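Local coordinates for protein cellulase (Xanthomonas axonopodis pv. citri, PDB 5HOS) that probably hydrolyses internal beta-1,4-glucosidic bonds of cellulose and related glucans, as an endoglucanase of glycosyl hydrolase family 5, at residues A[162-174]-A[205-218]. Numbering follows the deposited sequence.
Sequences DIDPQAWATAAQA and VAGQSNAVAMASIR
Q173 clasps the backbone of R218 with both ends of its amide. R218 N donates to Q173 OE1 at 2.9 Å, nearly straight (169°) and on a lone pair; Q173 NE2 returns a bond of 2.8 Å to R218 O, from above its carbonyl plane, and has a weak second partner in D177 OD1. A glutamine suits this place because it can donate and accept at once; its CG lies anti to the backbone N (chi1 -173°) and a bend at chi2 turns the amide across to R218. Water 2 donates to S216 O and to Q173 OE1, which is thus held by two donors.

Small residues let the backbones close in: A213 CB sits 3.3 Å from P165 O, which is bonded to A169 N, and A169 CB lies 4.0 Å from A213 CB. M214 SD approaches the W168 ring obliquely in a Met-aromatic contact, while W168 NE1 is satisfied by P191 O. The P165 ring packs on N210 OD1, which accepts from A193 N. Water 1 accepts from S209 N.

This seam joins helix 165-181, in the outer layer of the (beta/alpha)8 barrel, to helix 210-213: an apolar middle closed at one end by directional amide bonds, which probably set the register there.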
loop_
_atom_site.group_PDB
_atom_site.type_symbol
_atom_site.label_atom_id
_atom_site.label_comp_id
_atom_site.label_asym_id
_atom_site.label_seq_id
_atom_site.Cartn_x
_atom_site.Cartn_y
_atom_site.Cartn_z
ATOM N N ASP A 162 9.057 -1.093 14.136
ATOM C CA ASP A 162 9.723 -1.365 15.422
ATOM C C ASP A 162 9.229 -2.682 16.028
ATOM O O ASP A 162 9.129 -2.854 17.231
ATOM C CB ASP A 162 9.665 -0.157 16.386
ATOM C CG ASP A 162 8.262 0.251 16.766
ATOM O OD1 ASP A 162 7.296 -0.509 16.527
ATOM O OD2 ASP A 162 8.129 1.359 17.333
ATOM N N ILE A 163 8.958 -3.618 15.137
ATOM C CA ILE A 163 8.678 -4.993 15.479
ATOM C C ILE A 163 9.655 -5.712 14.588
ATOM O O ILE A 163 9.791 -5.364 13.414
ATOM C CB ILE A 163 7.205 -5.401 15.206
ATOM C CG1 ILE A 163 7.031 -6.918 15.350
ATOM C CG2 ILE A 163 6.721 -4.948 13.829
ATOM C CD1 ILE A 163 5.593 -7.354 15.510
ATOM N N ASP A 164 10.375 -6.675 15.132
ATOM C CA ASP A 164 11.392 -7.318 14.335
ATOM C C ASP A 164 10.719 -8.223 13.300
ATOM O O ASP A 164 9.585 -8.685 13.516
ATOM C CB ASP A 164 12.400 -8.075 15.190
ATOM C CG ASP A 164 11.941 -9.451 15.543
ATOM O OD1 ASP A 164 12.170 -10.392 14.747
ATOM O OD2 ASP A 164 11.353 -9.585 16.623
ATOM N N PRO A 165 11.413 -8.458 12.172
ATOM C CA PRO A 165 10.827 -9.185 11.048
ATOM C C PRO A 165 10.206 -10.543 11.376
ATOM O O PRO A 165 9.175 -10.871 10.808
ATOM C CB PRO A 165 12.008 -9.317 10.081
ATOM C CG PRO A 165 12.792 -8.075 10.323
ATOM C CD PRO A 165 12.759 -7.948 11.815
ATOM N N GLN A 166 10.814 -11.316 12.281
ATOM C CA GLN A 166 10.264 -12.641 12.616
ATOM C C GLN A 166 8.953 -12.534 13.420
ATOM O O GLN A 166 7.999 -13.278 13.169
ATOM C CB GLN A 166 11.304 -13.498 13.358
ATOM C CG GLN A 166 11.057 -14.997 13.235
ATOM C CD GLN A 166 11.134 -15.520 11.791
ATOM O OE1 GLN A 166 12.185 -15.444 11.125
ATOM N NE2 GLN A 166 10.024 -16.056 11.303
ATOM N N ALA A 167 8.905 -11.605 14.375
ATOM C CA ALA A 167 7.692 -11.371 15.161
ATOM C C ALA A 167 6.586 -10.820 14.278
ATOM O O ALA A 167 5.419 -11.184 14.444
ATOM C CB ALA A 167 7.957 -10.408 16.306
ATOM N N TRP A 168 6.953 -9.937 13.348
ATOM C CA TRP A 168 5.982 -9.413 12.395
ATOM C C TRP A 168 5.417 -10.533 11.509
ATOM O O TRP A 168 4.209 -10.615 11.330
ATOM C CB TRP A 168 6.548 -8.288 11.525
ATOM C CG TRP A 168 5.586 -7.996 10.433
ATOM C CD1 TRP A 168 5.751 -8.254 9.113
ATOM C CD2 TRP A 168 4.242 -7.521 10.585
ATOM N NE1 TRP A 168 4.618 -7.927 8.423
ATOM C CE2 TRP A 168 3.670 -7.483 9.301
ATOM C CE3 TRP A 168 3.467 -7.119 11.685
ATOM C CZ2 TRP A 168 2.361 -7.048 9.078
ATOM C CZ3 TRP A 168 2.171 -6.680 11.463
ATOM C CH2 TRP A 168 1.631 -6.649 10.171
ATOM N N ALA A 169 6.281 -11.381 10.966
ATOM C CA ALA A 169 5.822 -12.496 10.123
ATOM C C ALA A 169 4.817 -13.390 10.842
ATOM O O ALA A 169 3.870 -13.847 10.228
ATOM C CB ALA A 169 6.991 -13.327 9.620
ATOM N N THR A 170 5.031 -13.636 12.137
ATOM C CA THR A 170 4.090 -14.421 12.946
ATOM C C THR A 170 2.723 -13.734 13.066
ATOM O O THR A 170 1.696 -14.381 12.888
ATOM C CB THR A 170 4.682 -14.703 14.339
ATOM O OG1 THR A 170 5.906 -15.418 14.167
ATOM C CG2 THR A 170 3.718 -15.522 15.215
ATOM N N ALA A 171 2.729 -12.421 13.339
ATOM C CA ALA A 171 1.505 -11.632 13.369
ATOM C C ALA A 171 0.800 -11.611 12.002
ATOM O O ALA A 171 -0.413 -11.813 11.923
ATOM C CB ALA A 171 1.807 -10.207 13.825
ATOM N N ALA A 172 1.564 -11.371 10.936
ATOM C CA ALA A 172 1.008 -11.342 9.581
ATOM C C ALA A 172 0.365 -12.681 9.249
ATOM O O ALA A 172 -0.744 -12.733 8.729
ATOM C CB ALA A 172 2.081 -11.006 8.559
ATOM N N GLN A 173 1.065 -13.753 9.581
ATOM C CA GLN A 173 0.538 -15.104 9.321
ATOM C C GLN A 173 -0.776 -15.344 10.050
ATOM O O GLN A 173 -1.705 -15.933 9.490
ATOM C CB GLN A 173 1.555 -16.164 9.734
ATOM C CG GLN A 173 1.176 -17.583 9.341
ATOM C CD GLN A 173 1.109 -17.740 7.844
ATOM O OE1 GLN A 173 2.138 -17.803 7.180
ATOM N NE2 GLN A 173 -0.103 -17.784 7.296
ATOM N N ALA A 174 -0.858 -14.888 11.295
ATOM C CA ALA A 174 -2.075 -15.058 12.078
ATOM C C ALA A 174 -3.251 -14.318 11.435
ATOM O O ALA A 174 -4.350 -14.859 11.360
ATOM C CB ALA A 174 -1.857 -14.589 13.502
ATOM N N VAL A 205 17.590 -6.818 11.976
ATOM C CA VAL A 205 17.343 -6.340 13.338
ATOM C C VAL A 205 17.694 -7.520 14.235
ATOM O O VAL A 205 16.996 -8.539 14.212
ATOM C CB VAL A 205 15.863 -5.934 13.565
ATOM C CG1 VAL A 205 15.643 -5.451 15.001
ATOM C CG2 VAL A 205 15.443 -4.871 12.567
ATOM N N ALA A 206 18.781 -7.390 14.998
ATOM C CA ALA A 206 19.312 -8.483 15.819
ATOM C C ALA A 206 19.412 -9.780 15.004
ATOM O O ALA A 206 18.962 -10.857 15.436
ATOM C CB ALA A 206 18.450 -8.681 17.053
ATOM N N GLY A 207 19.967 -9.646 13.801
ATOM C CA GLY A 207 20.136 -10.775 12.879
ATOM C C GLY A 207 18.939 -11.185 12.033
ATOM O O GLY A 207 19.113 -11.928 11.063
ATOM N N GLN A 208 17.741 -10.709 12.372
ATOM C CA GLN A 208 16.503 -11.117 11.700
ATOM C C GLN A 208 16.184 -10.188 10.531
ATOM O O GLN A 208 16.316 -8.963 10.646
ATOM C CB GLN A 208 15.338 -11.112 12.695
ATOM C CG GLN A 208 15.618 -11.868 13.985
ATOM C CD GLN A 208 16.155 -13.265 13.750
ATOM O OE1 GLN A 208 15.521 -14.074 13.081
ATOM N NE2 GLN A 208 17.333 -13.554 14.289
ATOM N N SER A 209 15.759 -10.775 9.419
ATOM C CA SER A 209 15.488 -10.030 8.188
ATOM C C SER A 209 14.174 -10.441 7.568
ATOM O O SER A 209 13.675 -11.549 7.818
ATOM C CB SER A 209 16.592 -10.271 7.163
ATOM O OG SER A 209 16.604 -11.630 6.734
ATOM N N ASN A 210 13.635 -9.564 6.722
ATOM C CA ASN A 210 12.490 -9.937 5.898
ATOM C C ASN A 210 12.792 -11.111 4.982
ATOM O O ASN A 210 11.937 -11.973 4.801
ATOM C CB ASN A 210 11.970 -8.747 5.100
ATOM C CG ASN A 210 11.325 -7.704 5.988
ATOM O OD1 ASN A 210 10.774 -8.031 7.035
ATOM N ND2 ASN A 210 11.399 -6.445 5.581
ATOM N N ALA A 211 14.014 -11.166 4.447
ATOM C CA ALA A 211 14.417 -12.262 3.558
ATOM C C ALA A 211 14.233 -13.648 4.182
ATOM O O ALA A 211 13.883 -14.608 3.482
ATOM C CB ALA A 211 15.857 -12.073 3.098
ATOM N N VAL A 212 14.476 -13.755 5.486
ATOM C CA VAL A 212 14.280 -15.009 6.213
ATOM C C VAL A 212 12.824 -15.114 6.673
ATOM O O VAL A 212 12.126 -16.098 6.377
ATOM C CB VAL A 212 15.251 -15.119 7.418
ATOM C CG1 VAL A 212 14.963 -16.367 8.248
ATOM C CG2 VAL A 212 16.689 -15.132 6.925
ATOM N N ALA A 213 12.371 -14.099 7.392
ATOM C CA ALA A 213 11.064 -14.149 8.059
ATOM C C ALA A 213 9.894 -14.337 7.089
ATOM O O ALA A 213 8.977 -15.119 7.353
ATOM C CB ALA A 213 10.860 -12.893 8.897
ATOM N N MET A 214 9.953 -13.656 5.951
ATOM C CA MET A 214 8.851 -13.654 5.003
ATOM C C MET A 214 8.893 -14.845 4.047
ATOM O O MET A 214 7.890 -15.124 3.410
ATOM C CB MET A 214 8.812 -12.331 4.240
ATOM C CG MET A 214 8.644 -11.104 5.144
ATOM S SD MET A 214 7.166 -11.054 6.202
ATOM C CE MET A 214 5.913 -11.225 4.949
ATOM N N ALA A 215 10.020 -15.561 3.982
ATOM C CA ALA A 215 10.122 -16.775 3.142
ATOM C C ALA A 215 9.127 -17.851 3.548
ATOM O O ALA A 215 8.622 -18.584 2.696
ATOM C CB ALA A 215 11.534 -17.341 3.182
ATOM N N SER A 216 8.851 -17.950 4.847
ATOM C CA SER A 216 7.959 -18.988 5.348
ATOM C C SER A 216 6.485 -18.568 5.394
ATOM O O SER A 216 5.650 -19.370 5.814
ATOM C CB SER A 216 8.432 -19.456 6.728
ATOM O OG SER A 216 8.497 -18.371 7.634
ATOM N N ILE A 217 6.149 -17.347 4.962
ATOM C CA ILE A 217 4.734 -16.939 4.881
ATOM C C ILE A 217 3.963 -17.875 3.962
ATOM O O ILE A 217 4.416 -18.197 2.859
ATOM C CB ILE A 217 4.537 -15.485 4.398
ATOM C CG1 ILE A 217 4.833 -14.509 5.533
ATOM C CG2 ILE A 217 3.101 -15.218 3.901
ATOM C CD1 ILE A 217 3.850 -14.519 6.698
ATOM N N ARG A 218 2.793 -18.286 4.440
ATOM C CA ARG A 218 1.883 -19.130 3.683
ATOM C C ARG A 218 0.481 -18.501 3.686
ATOM O O ARG A 218 0.145 -17.653 4.534
ATOM C CB ARG A 218 1.862 -20.542 4.273
ATOM C CG ARG A 218 3.200 -21.278 4.200
ATOM C CD ARG A 218 3.604 -21.679 2.778
ATOM N NE ARG A 218 4.961 -22.251 2.717
ATOM C CZ ARG A 218 6.100 -21.572 2.511
ATOM N NH1 ARG A 218 6.114 -20.250 2.329
ATOM N NH2 ARG A 218 7.257 -22.230 2.483
HETATM O O HOH W 1 14.621 -13.383 10.487
HETATM O O HOH W 2 4.588 -18.351 8.340
#